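Local coordinates for putative glycyl-glycine endopeptidase lytM (Ruminococcus gnavus, PDB 3NYY), which is probably a metalloendopeptidase of the M23 family, whose members typically cut peptide cross-links of the bacterial cell wall, at residues A[18-32]-A[230-243]. Residues are numbered along the deposited sequence; the frame is centred on the assembly and turned at random.
With SO4 (sulfate ion), chain E.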
loop_
_atom_site.group_PDB
_atom_site.type_symbol
_atom_site.label_atom_id
_atom_site.label_comp_id
_atom_site.label_asym_id
_atom_site.label_seq_id
_atom_site.Cartn_x
_atom_site.Cartn_y
_atom_site.Cartn_z
ATOM N N PHE A 18 13.243 8.083 14.537
ATOM C CA PHE A 18 12.090 8.873 14.890
ATOM C C PHE A 18 11.184 9.083 13.670
ATOM O O PHE A 18 9.956 8.922 13.744
ATOM C CB PHE A 18 12.503 10.206 15.500
ATOM C CG PHE A 18 11.343 11.078 15.842
ATOM C CD1 PHE A 18 10.666 10.905 17.056
ATOM C CD2 PHE A 18 10.865 12.022 14.942
ATOM C CE1 PHE A 18 9.573 11.716 17.380
ATOM C CE2 PHE A 18 9.756 12.812 15.253
ATOM C CZ PHE A 18 9.105 12.656 16.479
ATOM N N ARG A 19 11.779 9.441 12.553
ATOM C CA ARG A 19 10.970 9.703 11.360
ATOM C C ARG A 19 10.163 8.500 10.930
ATOM O O ARG A 19 9.038 8.636 10.432
ATOM C CB ARG A 19 11.812 10.230 10.218
ATOM C CG ARG A 19 12.465 11.535 10.512
ATOM C CD ARG A 19 13.369 11.973 9.372
ATOM N NE ARG A 19 12.593 12.321 8.178
ATOM C CZ ARG A 19 13.093 12.631 6.992
ATOM N NH1 ARG A 19 14.416 12.638 6.768
ATOM N NH2 ARG A 19 12.283 12.956 5.980
ATOM N N ARG A 20 10.755 7.314 11.124
ATOM C CA ARG A 20 10.078 6.065 10.751
ATOM C C ARG A 20 8.874 5.698 11.632
ATOM O O ARG A 20 7.971 5.004 11.180
ATOM C CB ARG A 20 11.116 4.939 10.708
ATOM C CG ARG A 20 10.543 3.549 10.311
ATOM C CD ARG A 20 11.633 2.534 9.990
ATOM N NE ARG A 20 12.645 2.473 11.048
ATOM C CZ ARG A 20 12.632 1.652 12.084
ATOM N NH1 ARG A 20 11.659 0.760 12.251
ATOM N NH2 ARG A 20 13.591 1.746 13.002
ATOM N N GLN A 21 8.861 6.167 12.886
ATOM C CA GLN A 21 7.760 5.967 13.841
ATOM C C GLN A 21 7.491 4.497 14.107
ATOM O O GLN A 21 6.413 4.012 13.834
ATOM C CB GLN A 21 6.495 6.672 13.358
ATOM C CG GLN A 21 6.621 8.153 13.204
ATOM C CD GLN A 21 6.371 8.960 14.455
ATOM O OE1 GLN A 21 5.252 8.986 14.987
ATOM N NE2 GLN A 21 7.448 9.652 14.947
ATOM N N PRO A 22 8.496 3.760 14.610
ATOM C CA PRO A 22 8.322 2.291 14.735
ATOM C C PRO A 22 7.367 1.963 15.891
ATOM O O PRO A 22 7.721 2.166 17.038
ATOM C CB PRO A 22 9.732 1.810 15.016
ATOM C CG PRO A 22 10.452 2.949 15.601
ATOM C CD PRO A 22 9.828 4.192 15.047
ATOM N N VAL A 23 6.208 1.395 15.582
ATOM C CA VAL A 23 5.196 1.084 16.612
ATOM C C VAL A 23 4.712 -0.340 16.392
ATOM O O VAL A 23 4.050 -0.621 15.384
ATOM C CB VAL A 23 4.040 2.078 16.547
ATOM C CG1 VAL A 23 3.013 1.773 17.642
ATOM C CG2 VAL A 23 4.566 3.534 16.685
ATOM N N SER A 24 5.072 -1.217 17.321
ATOM C CA SER A 24 4.620 -2.601 17.348
ATOM C C SER A 24 3.114 -2.756 17.486
ATOM O O SER A 24 2.414 -1.863 17.906
ATOM C CB SER A 24 5.230 -3.303 18.558
ATOM O OG SER A 24 4.714 -2.791 19.804
ATOM N N GLU A 25 2.596 -3.930 17.161
ATOM C CA GLU A 25 1.140 -4.120 17.307
ATOM C C GLU A 25 0.691 -4.033 18.786
ATOM O O GLU A 25 -0.392 -3.507 19.071
ATOM C CB GLU A 25 0.651 -5.415 16.606
ATOM C CG GLU A 25 0.701 -5.366 15.034
ATOM C CD GLU A 25 0.012 -4.114 14.382
ATOM O OE1 GLU A 25 -1.118 -3.739 14.784
ATOM O OE2 GLU A 25 0.609 -3.500 13.447
ATOM N N THR A 26 1.526 -4.506 19.711
ATOM C CA THR A 26 1.256 -4.379 21.166
ATOM C C THR A 26 1.049 -2.918 21.543
ATOM O O THR A 26 0.083 -2.544 22.221
ATOM C CB THR A 26 2.412 -4.982 22.000
ATOM O OG1 THR A 26 2.439 -6.391 21.756
ATOM C CG2 THR A 26 2.240 -4.739 23.498
HETATM N N MSE A 27 1.966 -2.075 21.067
HETATM C CA MSE A 27 1.871 -0.646 21.304
HETATM C C MSE A 27 0.673 -0.021 20.563
HETATM O O MSE A 27 0.039 0.886 21.081
HETATM C CB MSE A 27 3.212 0.011 20.936
HETATM C CG MSE A 27 3.417 1.386 21.481
HETATM SE SE MSE A 27 3.202 1.480 23.399
HETATM C CE MSE A 27 3.780 -0.261 23.881
ATOM N N GLN A 28 0.349 -0.482 19.346
ATOM C CA GLN A 28 -0.839 0.061 18.669
ATOM C C GLN A 28 -2.118 -0.189 19.470
ATOM O O GLN A 28 -2.945 0.692 19.606
ATOM C CB GLN A 28 -1.022 -0.478 17.240
ATOM C CG GLN A 28 -0.215 0.280 16.221
ATOM C CD GLN A 28 -0.723 1.695 15.913
ATOM O OE1 GLN A 28 -1.786 2.122 16.365
ATOM N NE2 GLN A 28 0.036 2.398 15.095
ATOM N N VAL A 29 -2.243 -1.384 20.033
ATOM C CA VAL A 29 -3.394 -1.686 20.861
ATOM C C VAL A 29 -3.397 -0.772 22.077
ATOM O O VAL A 29 -4.429 -0.198 22.424
ATOM C CB VAL A 29 -3.391 -3.164 21.316
ATOM C CG1 VAL A 29 -4.489 -3.427 22.371
ATOM C CG2 VAL A 29 -3.521 -4.136 20.103
ATOM N N TYR A 30 -2.218 -0.582 22.684
ATOM C CA TYR A 30 -2.146 0.237 23.894
ATOM C C TYR A 30 -2.512 1.673 23.593
ATOM O O TYR A 30 -3.233 2.315 24.359
ATOM C CB TYR A 30 -0.757 0.119 24.556
ATOM C CG TYR A 30 -0.633 1.130 25.681
ATOM C CD1 TYR A 30 -1.074 0.851 26.964
ATOM C CD2 TYR A 30 -0.147 2.395 25.404
ATOM C CE1 TYR A 30 -0.987 1.837 27.958
ATOM C CE2 TYR A 30 -0.099 3.356 26.330
ATOM C CZ TYR A 30 -0.490 3.086 27.604
ATOM O OH TYR A 30 -0.396 4.132 28.502
ATOM N N LEU A 31 -2.006 2.199 22.483
ATOM C CA LEU A 31 -2.166 3.629 22.167
ATOM C C LEU A 31 -3.617 4.049 21.975
ATOM O O LEU A 31 -3.981 5.160 22.328
ATOM C CB LEU A 31 -1.286 4.010 20.968
ATOM C CG LEU A 31 0.196 4.110 21.315
ATOM C CD1 LEU A 31 1.034 4.227 19.998
ATOM C CD2 LEU A 31 0.515 5.290 22.267
ATOM N N LYS A 32 -4.446 3.138 21.500
ATOM C CA LYS A 32 -5.873 3.462 21.307
ATOM C C LYS A 32 -6.592 3.822 22.616
ATOM O O LYS A 32 -7.638 4.484 22.568
ATOM C CB LYS A 32 -6.632 2.303 20.695
ATOM C CG LYS A 32 -6.122 1.809 19.347
ATOM C CD LYS A 32 -6.626 2.590 18.152
ATOM C CE LYS A 32 -6.785 1.640 16.928
ATOM N NZ LYS A 32 -5.506 0.947 16.506
ATOM N N ILE A 230 10.448 18.889 8.094
ATOM C CA ILE A 230 10.911 17.492 8.048
ATOM C C ILE A 230 9.695 16.587 8.009
ATOM O O ILE A 230 8.890 16.615 8.937
ATOM C CB ILE A 230 11.725 17.083 9.327
ATOM C CG1 ILE A 230 12.857 18.075 9.619
ATOM C CG2 ILE A 230 12.251 15.624 9.258
ATOM C CD1 ILE A 230 13.920 18.134 8.552
ATOM N N SER A 231 9.592 15.756 6.982
ATOM C CA SER A 231 8.523 14.774 6.946
ATOM C C SER A 231 8.772 13.624 7.942
ATOM O O SER A 231 9.909 13.177 8.156
ATOM C CB SER A 231 8.381 14.214 5.526
ATOM O OG SER A 231 9.590 13.560 5.103
ATOM N N VAL A 232 7.675 13.154 8.528
ATOM C CA VAL A 232 7.665 11.972 9.413
ATOM C C VAL A 232 6.594 11.013 8.941
ATOM O O VAL A 232 5.639 11.426 8.277
ATOM C CB VAL A 232 7.440 12.372 10.908
ATOM C CG1 VAL A 232 8.487 13.389 11.331
ATOM C CG2 VAL A 232 6.037 12.900 11.127
ATOM N N ASN A 233 6.744 9.746 9.286
ATOM C CA ASN A 233 5.830 8.709 8.816
ATOM C C ASN A 233 4.433 8.862 9.399
ATOM O O ASN A 233 4.261 8.686 10.617
ATOM C CB ASN A 233 6.413 7.340 9.168
ATOM C CG ASN A 233 5.714 6.185 8.486
ATOM O OD1 ASN A 233 4.833 6.379 7.613
ATOM N ND2 ASN A 233 6.167 4.933 8.825
ATOM N N PRO A 234 3.401 9.090 8.536
ATOM C CA PRO A 234 2.061 9.173 9.106
ATOM C C PRO A 234 1.402 7.823 9.337
ATOM O O PRO A 234 0.332 7.775 9.925
ATOM C CB PRO A 234 1.262 9.896 8.002
ATOM C CG PRO A 234 2.278 10.511 7.119
ATOM C CD PRO A 234 3.426 9.545 7.132
ATOM N N TYR A 235 1.997 6.737 8.861
ATOM C CA TYR A 235 1.301 5.474 8.890
ATOM C C TYR A 235 0.829 5.060 10.300
ATOM O O TYR A 235 -0.351 4.737 10.489
ATOM C CB TYR A 235 2.145 4.360 8.224
ATOM C CG TYR A 235 1.504 2.996 8.300
ATOM C CD1 TYR A 235 0.561 2.635 7.342
ATOM C CD2 TYR A 235 1.797 2.086 9.332
ATOM C CE1 TYR A 235 -0.057 1.404 7.369
ATOM C CE2 TYR A 235 1.140 0.816 9.341
ATOM C CZ TYR A 235 0.205 0.529 8.359
ATOM O OH TYR A 235 -0.494 -0.699 8.299
ATOM N N PRO A 236 1.725 5.094 11.312
ATOM C CA PRO A 236 1.231 4.616 12.624
ATOM C C PRO A 236 0.111 5.454 13.256
ATOM O O PRO A 236 -0.853 4.878 13.828
ATOM C CB PRO A 236 2.524 4.555 13.475
ATOM C CG PRO A 236 3.633 4.337 12.410
ATOM C CD PRO A 236 3.188 5.239 11.292
ATOM N N VAL A 237 0.182 6.774 13.116
ATOM C CA VAL A 237 -0.921 7.636 13.609
ATOM C C VAL A 237 -2.207 7.423 12.803
ATOM O O VAL A 237 -3.295 7.415 13.347
ATOM C CB VAL A 237 -0.499 9.082 13.770
ATOM C CG1 VAL A 237 -0.376 9.832 12.433
ATOM C CG2 VAL A 237 -1.476 9.878 14.734
ATOM N N LEU A 238 -2.073 7.099 11.509
ATOM C CA LEU A 238 -3.249 6.768 10.711
ATOM C C LEU A 238 -3.874 5.489 11.215
ATOM O O LEU A 238 -5.096 5.422 11.320
ATOM C CB LEU A 238 -2.926 6.634 9.225
ATOM C CG LEU A 238 -2.738 7.939 8.477
ATOM C CD1 LEU A 238 -2.052 7.749 7.127
ATOM C CD2 LEU A 238 -4.125 8.706 8.277
ATOM N N ARG A 239 -3.045 4.468 11.515
ATOM C CA ARG A 239 -3.558 3.206 12.065
ATOM C C ARG A 239 -4.257 3.426 13.376
ATOM O O ARG A 239 -5.304 2.834 13.643
ATOM C CB ARG A 239 -2.440 2.185 12.255
ATOM C CG ARG A 239 -1.869 1.669 10.966
ATOM C CD ARG A 239 -2.859 0.903 10.141
ATOM N NE ARG A 239 -3.620 -0.107 10.871
ATOM C CZ ARG A 239 -3.274 -1.378 11.015
ATOM N NH1 ARG A 239 -2.127 -1.854 10.510
ATOM N NH2 ARG A 239 -4.105 -2.200 11.657
ATOM N N TYR A 240 -3.701 4.322 14.193
ATOM C CA TYR A 240 -4.298 4.691 15.484
ATOM C C TYR A 240 -5.666 5.353 15.323
ATOM O O TYR A 240 -6.578 5.089 16.123
ATOM C CB TYR A 240 -3.312 5.585 16.252
ATOM C CG TYR A 240 -3.859 6.538 17.276
ATOM C CD1 TYR A 240 -4.014 6.146 18.597
ATOM C CD2 TYR A 240 -4.158 7.840 16.932
ATOM C CE1 TYR A 240 -4.482 7.042 19.544
ATOM C CE2 TYR A 240 -4.650 8.742 17.844
ATOM C CZ TYR A 240 -4.801 8.328 19.163
ATOM O OH TYR A 240 -5.280 9.229 20.082
ATOM N N ALA A 241 -5.824 6.140 14.269
ATOM C CA ALA A 241 -7.072 6.813 13.969
ATOM C C ALA A 241 -8.026 6.029 13.062
ATOM O O ALA A 241 -9.092 6.533 12.751
ATOM C CB ALA A 241 -6.751 8.149 13.291
ATOM N N GLU A 242 -7.653 4.793 12.703
ATOM C CA GLU A 242 -8.385 3.983 11.715
ATOM C C GLU A 242 -9.866 3.830 12.032
ATOM O O GLU A 242 -10.705 3.935 11.141
ATOM C CB GLU A 242 -7.736 2.578 11.591
ATOM C CG GLU A 242 -7.890 1.654 12.800
ATOM C CD GLU A 242 -6.840 0.539 12.849
ATOM O OE1 GLU A 242 -6.207 0.257 11.796
ATOM O OE2 GLU A 242 -6.655 -0.032 13.958
ATOM N N ASN A 243 -10.163 3.587 13.303
ATOM C CA ASN A 243 -11.533 3.367 13.789
ATOM C C ASN A 243 -12.222 4.652 14.221
ATOM O O ASN A 243 -13.306 4.597 14.783
ATOM C CB ASN A 243 -11.562 2.348 14.928
ATOM C CG ASN A 243 -11.129 0.978 14.469
ATOM O OD1 ASN A 243 -11.376 0.596 13.316
ATOM N ND2 ASN A 243 -10.454 0.244 15.349
HETATM S S SO4 E . 16.425 14.120 3.618
HETATM O O1 SO4 E . 15.284 13.980 4.506
HETATM O O2 SO4 E . 16.181 15.265 2.742
HETATM O O3 SO4 E . 17.636 14.305 4.421
HETATM O O4 SO4 E . 16.588 12.915 2.800
HETATM O O HOH W 1 2.885 8.271 12.948
#
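The helical N-terminal region packs here against the M23 peptidase part of the chain: the chain from R19 through helix 25-31 runs along the end of strand 228-232 and helix 235-240, the two helices crossing at -49°. R19 grips S231 side-on, its NE giving a hydrogen bond to S231 O at 2.8 Å and its NH2 one to S231 OG at 2.9 Å. The bend at chi3 (68°) turns the guanidinium to meet both oxygens near its plane, while I230 CG2, in one of its two conformers, lies over one face. NH1 binds a sulfate, probably from the crystallisation liquor, which R117 also holds; S231 OG is further bonded to E126. With an alanine in place of R19, S231 O would probably lose its guanidinium partner and the sulfate one of its donors, though S231 OG would still have E126.

Where helix 16-20 ends, N233 N donates to R19 O (2.8 Å) and N233 ND2 to R20 O (3.0 Å); ND2 also bonds D111, and N233 OD1 caps Y235 N. A water links Q21 OE1, N233 O and V237 N. Further along, P236 CG touches Q21 CB and P236 CB touches V23 CG2, and Q28 NE2 reaches P236 O at 2.9 Å, from the opposite face to the helical donor Y240 N.

At the far end L31 O sits at the edge of the Y240 ring, and in one conformer of E242 its OE2 takes K32 NZ (3.0 Å) and its OE1 takes R239 NE (2.8 Å), both salt bridges. Backbone carbonyls thus receive much of the polar bonding, and in that conformer E242 probably offsets part of both charges, R239 having E133 of the second subunit as well.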